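Local coordinates for putative glycerophosphodiester phosphodiesterase (Galdieria sulphuraria, PDB 2O55), which is a putative glycerophosphodiester phosphodiesterase, a member of a TIM-barrel family, at residues Leu200-Val205 with Leu234-Asp239; Ser194-Tyr199 with Trp218-Phe223. All coordinates share one frame; numbering follows the deposited sequence.

Interaction 1: residues Leu200-Val205 with Leu234-Asp239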
loop_
_atom_site.group_PDB
_atom_site.type_symbol
_atom_site.label_atom_id
_atom_site.label_comp_id
_atom_site.label_asym_id
_atom_site.label_seq_id
_atom_site.Cartn_x
_atom_site.Cartn_y
_atom_site.Cartn_z
ATOM N N LEU A 200 -7.807 -10.108 13.431
ATOM C CA LEU A 200 -7.324 -11.227 12.599
ATOM C C LEU A 200 -7.110 -12.533 13.356
ATOM O O LEU A 200 -6.247 -12.634 14.219
ATOM C CB LEU A 200 -6.088 -10.844 11.760
ATOM C CG LEU A 200 -5.678 -11.966 10.779
ATOM C CD1 LEU A 200 -6.746 -12.244 9.699
ATOM C CD2 LEU A 200 -4.310 -11.745 10.141
ATOM N N THR A 201 -7.899 -13.528 12.969
ATOM C CA THR A 201 -7.964 -14.847 13.574
ATOM C C THR A 201 -7.053 -15.798 12.864
ATOM O O THR A 201 -6.868 -15.668 11.668
ATOM C CB THR A 201 -9.350 -15.420 13.343
ATOM O OG1 THR A 201 -10.310 -14.409 13.610
ATOM C CG2 THR A 201 -9.631 -16.613 14.240
ATOM N N LYS A 202 -6.516 -16.773 13.598
ATOM C CA LYS A 202 -5.920 -17.995 13.014
ATOM C C LYS A 202 -6.829 -18.604 11.934
ATOM O O LYS A 202 -6.375 -18.924 10.838
ATOM C CB LYS A 202 -5.691 -19.067 14.094
ATOM C CG LYS A 202 -4.806 -18.653 15.295
ATOM C CD LYS A 202 -3.792 -19.791 15.677
ATOM C CE LYS A 202 -2.737 -20.035 14.516
ATOM N NZ LYS A 202 -3.386 -21.059 13.431
ATOM N N GLU A 203 -8.112 -18.754 12.260
ATOM C CA GLU A 203 -9.083 -19.360 11.372
ATOM C C GLU A 203 -9.342 -18.574 10.082
ATOM O O GLU A 203 -9.569 -19.187 9.041
ATOM C CB GLU A 203 -10.372 -19.674 12.131
ATOM C CG GLU A 203 -11.658 -19.802 11.289
ATOM C CD GLU A 203 -12.514 -18.506 11.251
ATOM O OE1 GLU A 203 -12.883 -18.058 10.128
ATOM O OE2 GLU A 203 -12.822 -17.940 12.340
ATOM N N GLN A 204 -9.311 -17.243 10.119
ATOM C CA GLN A 204 -9.390 -16.469 8.856
ATOM C C GLN A 204 -8.192 -16.708 7.905
ATOM O O GLN A 204 -8.377 -16.944 6.696
ATOM C CB GLN A 204 -9.550 -14.984 9.120
ATOM C CG GLN A 204 -10.847 -14.629 9.798
ATOM C CD GLN A 204 -10.655 -13.493 10.766
ATOM O OE1 GLN A 204 -9.551 -13.269 11.248
ATOM N NE2 GLN A 204 -11.712 -12.769 11.057
ATOM N N VAL A 205 -6.978 -16.677 8.455
ATOM C CA VAL A 205 -5.785 -17.055 7.698
ATOM C C VAL A 205 -5.979 -18.405 6.966
ATOM O O VAL A 205 -5.615 -18.541 5.804
ATOM C CB VAL A 205 -4.504 -17.041 8.596
ATOM C CG1 VAL A 205 -3.274 -17.253 7.767
ATOM C CG2 VAL A 205 -4.381 -15.715 9.330
ATOM N N LEU A 234 3.569 -14.509 13.229
ATOM C CA LEU A 234 4.087 -15.850 12.930
ATOM C C LEU A 234 3.149 -16.975 13.370
ATOM O O LEU A 234 2.889 -17.895 12.597
ATOM C CB LEU A 234 5.445 -16.090 13.579
ATOM C CG LEU A 234 6.705 -15.312 13.199
ATOM C CD1 LEU A 234 7.932 -16.121 13.585
ATOM C CD2 LEU A 234 6.738 -15.046 11.734
ATOM N N GLU A 235 2.653 -16.917 14.604
ATOM C CA GLU A 235 1.624 -17.846 15.059
ATOM C C GLU A 235 0.468 -17.923 14.069
ATOM O O GLU A 235 0.025 -19.008 13.714
ATOM C CB GLU A 235 1.129 -17.477 16.467
ATOM C CG GLU A 235 2.259 -17.530 17.521
ATOM C CD GLU A 235 1.782 -17.666 18.992
ATOM O OE1 GLU A 235 0.731 -18.301 19.274
ATOM O OE2 GLU A 235 2.496 -17.151 19.883
ATOM N N LEU A 236 0.015 -16.768 13.597
ATOM C CA LEU A 236 -1.044 -16.687 12.589
ATOM C C LEU A 236 -0.675 -17.301 11.243
ATOM O O LEU A 236 -1.545 -17.769 10.527
ATOM C CB LEU A 236 -1.401 -15.234 12.343
ATOM C CG LEU A 236 -2.190 -14.541 13.430
ATOM C CD1 LEU A 236 -2.212 -13.045 13.132
ATOM C CD2 LEU A 236 -3.589 -15.113 13.479
ATOM N N GLN A 237 0.608 -17.260 10.889
ATOM C CA GLN A 237 1.108 -17.786 9.615
ATOM C C GLN A 237 0.666 -16.959 8.395
ATOM O O GLN A 237 0.445 -17.496 7.313
ATOM C CB GLN A 237 0.738 -19.276 9.441
ATOM C CG GLN A 237 1.438 -20.271 10.384
ATOM C CD GLN A 237 2.439 -21.173 9.648
ATOM O OE1 GLN A 237 3.524 -20.723 9.240
ATOM N NE2 GLN A 237 2.083 -22.463 9.484
ATOM N N VAL A 238 0.550 -15.647 8.577
ATOM C CA VAL A 238 0.332 -14.698 7.479
ATOM C C VAL A 238 1.481 -14.741 6.476
ATOM O O VAL A 238 2.582 -15.194 6.811
ATOM C CB VAL A 238 0.197 -13.255 8.006
ATOM C CG1 VAL A 238 -0.903 -13.202 9.040
ATOM C CG2 VAL A 238 1.511 -12.753 8.608
ATOM N N ASP A 239 1.222 -14.256 5.260
ATOM C CA ASP A 239 2.211 -14.231 4.172
ATOM C C ASP A 239 3.054 -12.962 4.153
ATOM O O ASP A 239 4.236 -12.997 3.820
ATOM C CB ASP A 239 1.501 -14.419 2.839
ATOM C CG ASP A 239 0.727 -15.720 2.794
ATOM O OD1 ASP A 239 1.360 -16.814 2.834
ATOM O OD2 ASP A 239 -0.518 -15.656 2.750
#
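L236 reaches across to the start of helix 202-210, and it makes the largest single share of this contact. Its CB faces the methyl CG2 of V205, 4.3 Å away. From there CG lies anti to the carbonyl carbon (chi1 -73°), and the two methyls part. CD1 meets CD2 of L200 at 3.9 Å. CD2 sits against the backbone where the helix begins, 3.4 Å from N of K202, with C of T201 and CG of K202 also close. V205 lies beside the carbonyl of L236, where CG1 of V205 is 3.3 Å from O of L236, while CD2 of L200 also meets CG1 of V238 at 3.9 Å. On the exposed side the bent chain of K202 lays CE close to the carbonyl O of E235. No hydrogen bond joins the two segments, and the contact rests on packing. Q237 has positive phi as the chain leaves helix 227-236, and its OE1 takes a hydrogen bond from I5 N. L200 and V238 both also touch V217 of strand 214-218, which connects the two helices in sequence. Successive helices packed side by side against the outer side of the parallel barrel in this way form the outer layer of a TIM barrel.

Interaction 2: residues Ser194-Tyr199 with Trp218-Phe223; sequences SMLFHY and WMPWIF. With SO4 (sulfate ion), chain B.
Backbone hydrogen bonds tie W218 to both neighbours of L196. W218 N donates to M195 O at 2.8 Å, and F197 N donates to W218 O at 3.2 Å, the pattern of a parallel bridge. The CA of L196 makes a CA-H...O contact with the same W218 O. Apolar contacts follow on the face that L196 and W218 share: their side chains run side by side, and CD1 of L196 comes 3.6 Å from CD1 of the indole. CD2 of L196 crosses to CG of P220. A Met-aromatic contact adds to this beyond the strand end, where SE of selenomethionine M219 lies obliquely 4.5 Å from the centroid of the F197 ring and its CE stands over one face, toward the rim. CD1 of F197 also meets CE2 of F223 at 4.1 Å. The polar part belongs to the indole edge, where NE1 of W218 gives a nearly straight bond, 2.9 Å and 173°, to O1 of a sulfate ion. R13 and H56 hold the same ion, and W221 N adds a weak bond. The sulfate probably comes from the crystallisation liquor, but its place at the C-terminal end of the parallel strands is consistent with the usual position of the active site in TIM barrels.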
loop_
_atom_site.group_PDB
_atom_site.type_symbol
_atom_site.label_atom_id
_atom_site.label_comp_id
_atom_site.label_asym_id
_atom_site.label_seq_id
_atom_site.Cartn_x
_atom_site.Cartn_y
_atom_site.Cartn_z
ATOM N N SER A 194 -6.145 -8.514 2.901
ATOM C CA SER A 194 -5.334 -7.780 3.857
ATOM C C SER A 194 -6.164 -7.282 5.044
ATOM O O SER A 194 -7.207 -6.634 4.866
ATOM C CB SER A 194 -4.600 -6.647 3.156
ATOM O OG SER A 194 -3.979 -5.804 4.101
HETATM N N MSE A 195 -5.708 -7.586 6.255
HETATM C CA MSE A 195 -6.539 -7.338 7.424
HETATM C C MSE A 195 -5.795 -6.589 8.476
HETATM O O MSE A 195 -4.592 -6.754 8.617
HETATM C CB MSE A 195 -6.997 -8.648 8.043
HETATM C CG MSE A 195 -6.696 -9.877 7.161
HETATM SE SE MSE A 195 -8.173 -10.311 5.984
HETATM C CE MSE A 195 -9.530 -10.256 7.399
ATOM N N LEU A 196 -6.526 -5.795 9.247
ATOM C CA LEU A 196 -5.941 -5.122 10.387
ATOM C C LEU A 196 -5.570 -6.137 11.471
ATOM O O LEU A 196 -6.243 -7.159 11.665
ATOM C CB LEU A 196 -6.831 -3.970 10.896
ATOM C CG LEU A 196 -6.715 -2.633 10.132
ATOM C CD1 LEU A 196 -6.930 -2.721 8.602
ATOM C CD2 LEU A 196 -7.665 -1.626 10.735
ATOM N N PHE A 197 -4.463 -5.854 12.133
ATOM C CA PHE A 197 -3.889 -6.772 13.070
ATOM C C PHE A 197 -4.849 -7.107 14.199
ATOM O O PHE A 197 -5.038 -8.270 14.490
ATOM C CB PHE A 197 -2.576 -6.213 13.606
ATOM C CG PHE A 197 -1.887 -7.113 14.603
ATOM C CD1 PHE A 197 -1.669 -6.683 15.917
ATOM C CD2 PHE A 197 -1.451 -8.379 14.237
ATOM C CE1 PHE A 197 -1.023 -7.500 16.840
ATOM C CE2 PHE A 197 -0.806 -9.197 15.156
ATOM C CZ PHE A 197 -0.589 -8.763 16.456
ATOM N N HIS A 198 -5.466 -6.111 14.821
ATOM C CA HIS A 198 -6.384 -6.357 15.940
ATOM C C HIS A 198 -7.601 -7.245 15.597
ATOM O O HIS A 198 -8.161 -7.848 16.499
ATOM C CB HIS A 198 -6.797 -5.013 16.571
ATOM C CG HIS A 198 -7.885 -5.103 17.608
ATOM N ND1 HIS A 198 -7.640 -5.431 18.927
ATOM C CD2 HIS A 198 -9.218 -4.846 17.529
ATOM C CE1 HIS A 198 -8.774 -5.398 19.609
ATOM N NE2 HIS A 198 -9.747 -5.043 18.785
ATOM N N TYR A 199 -7.980 -7.345 14.315
ATOM C CA TYR A 199 -9.157 -8.112 13.846
ATOM C C TYR A 199 -8.802 -9.331 12.997
ATOM O O TYR A 199 -9.419 -9.552 11.924
ATOM C CB TYR A 199 -10.024 -7.253 12.927
ATOM C CG TYR A 199 -10.518 -5.968 13.501
ATOM C CD1 TYR A 199 -9.749 -4.798 13.429
ATOM C CD2 TYR A 199 -11.777 -5.904 14.086
ATOM C CE1 TYR A 199 -10.220 -3.611 13.960
ATOM C CE2 TYR A 199 -12.256 -4.730 14.615
ATOM C CZ TYR A 199 -11.476 -3.598 14.549
ATOM O OH TYR A 199 -11.986 -2.460 15.080
ATOM N N TRP A 218 -1.993 -5.884 8.285
ATOM C CA TRP A 218 -1.906 -4.455 8.089
ATOM C C TRP A 218 -1.779 -3.785 9.460
ATOM O O TRP A 218 -2.617 -4.006 10.346
ATOM C CB TRP A 218 -3.154 -3.982 7.332
ATOM C CG TRP A 218 -3.203 -2.518 7.057
ATOM C CD1 TRP A 218 -3.575 -1.522 7.927
ATOM C CD2 TRP A 218 -2.891 -1.870 5.818
ATOM N NE1 TRP A 218 -3.516 -0.300 7.301
ATOM C CE2 TRP A 218 -3.100 -0.484 6.007
ATOM C CE3 TRP A 218 -2.464 -2.327 4.556
ATOM C CZ2 TRP A 218 -2.885 0.448 4.989
ATOM C CZ3 TRP A 218 -2.258 -1.389 3.535
ATOM C CH2 TRP A 218 -2.466 -0.026 3.764
HETATM N N MSE A 219 -0.719 -2.991 9.648
HETATM C CA MSE A 219 -0.597 -2.174 10.871
HETATM C C MSE A 219 -1.030 -0.737 10.580
HETATM O O MSE A 219 -0.397 -0.059 9.786
HETATM C CB MSE A 219 0.831 -2.199 11.432
HETATM C CG MSE A 219 1.451 -3.586 11.558
HETATM SE SE MSE A 219 0.589 -4.735 12.865
HETATM C CE MSE A 219 1.909 -6.115 12.909
ATOM N N PRO A 220 -2.116 -0.266 11.219
ATOM C CA PRO A 220 -2.481 1.128 10.986
ATOM C C PRO A 220 -1.328 2.031 11.373
ATOM O O PRO A 220 -0.472 1.644 12.157
ATOM C CB PRO A 220 -3.645 1.359 11.949
ATOM C CG PRO A 220 -4.181 0.024 12.259
ATOM C CD PRO A 220 -3.031 -0.927 12.171
ATOM N N TRP A 221 -1.294 3.229 10.825
ATOM C CA TRP A 221 -0.250 4.137 11.197
ATOM C C TRP A 221 -0.297 4.400 12.714
ATOM O O TRP A 221 0.748 4.464 13.381
ATOM C CB TRP A 221 -0.402 5.421 10.399
ATOM C CG TRP A 221 0.824 6.246 10.358
ATOM C CD1 TRP A 221 1.050 7.410 11.037
ATOM C CD2 TRP A 221 2.010 5.977 9.606
ATOM N NE1 TRP A 221 2.305 7.886 10.753
ATOM C CE2 TRP A 221 2.919 7.026 9.873
ATOM C CE3 TRP A 221 2.399 4.947 8.738
ATOM C CZ2 TRP A 221 4.199 7.082 9.291
ATOM C CZ3 TRP A 221 3.681 5.002 8.160
ATOM C CH2 TRP A 221 4.560 6.064 8.443
ATOM N N ILE A 222 -1.508 4.511 13.266
ATOM C CA ILE A 222 -1.690 4.758 14.712
ATOM C C ILE A 222 -0.893 3.793 15.617
ATOM O O ILE A 222 -0.564 4.139 16.742
ATOM C CB ILE A 222 -3.228 4.807 15.145
ATOM C CG1 ILE A 222 -3.398 5.440 16.542
ATOM C CG2 ILE A 222 -3.895 3.418 15.068
ATOM C CD1 ILE A 222 -4.865 5.663 16.996
ATOM N N PHE A 223 -0.572 2.612 15.107
ATOM C CA PHE A 223 -0.158 1.494 15.931
ATOM C C PHE A 223 1.320 1.234 15.779
ATOM O O PHE A 223 1.773 0.978 14.674
ATOM C CB PHE A 223 -0.941 0.256 15.488
ATOM C CG PHE A 223 -0.625 -0.991 16.270
ATOM C CD1 PHE A 223 -1.090 -1.150 17.575
ATOM C CD2 PHE A 223 0.116 -2.024 15.683
ATOM C CE1 PHE A 223 -0.806 -2.304 18.286
ATOM C CE2 PHE A 223 0.404 -3.178 16.379
ATOM C CZ PHE A 223 -0.048 -3.321 17.680
HETATM S S SO4 B . -3.579 3.519 7.637
HETATM O O1 SO4 B . -4.085 2.350 8.333
HETATM O O2 SO4 B . -3.790 4.646 8.522
HETATM O O3 SO4 B . -2.148 3.390 7.467
HETATM O O4 SO4 B . -4.189 3.713 6.317
#

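Overall arrangement
Interactions 1 and 2 lie about 13 Å apart, centre to centre, and involve the same consecutive elements: strand 192-196 leads into helix 202-210, strand 214-218 into helix 227-236. Interaction 2 joins the two strands and the loops after them, lies nearer the centre of the chain and has no fully exposed residue among those that touch. Interaction 1 joins the helices farther out, mixing buried aliphatic groups with exposed K202 and E235. Their chemistry differs accordingly: backbone hydrogen bonds, aromatic contacts and a bound sulfate at the C-terminal end of the strands, aliphatic packing without cross-segment hydrogen bonds in the outer layer. The two meet directly where CD1 of L200 packs 3.5 Å from CG of M195.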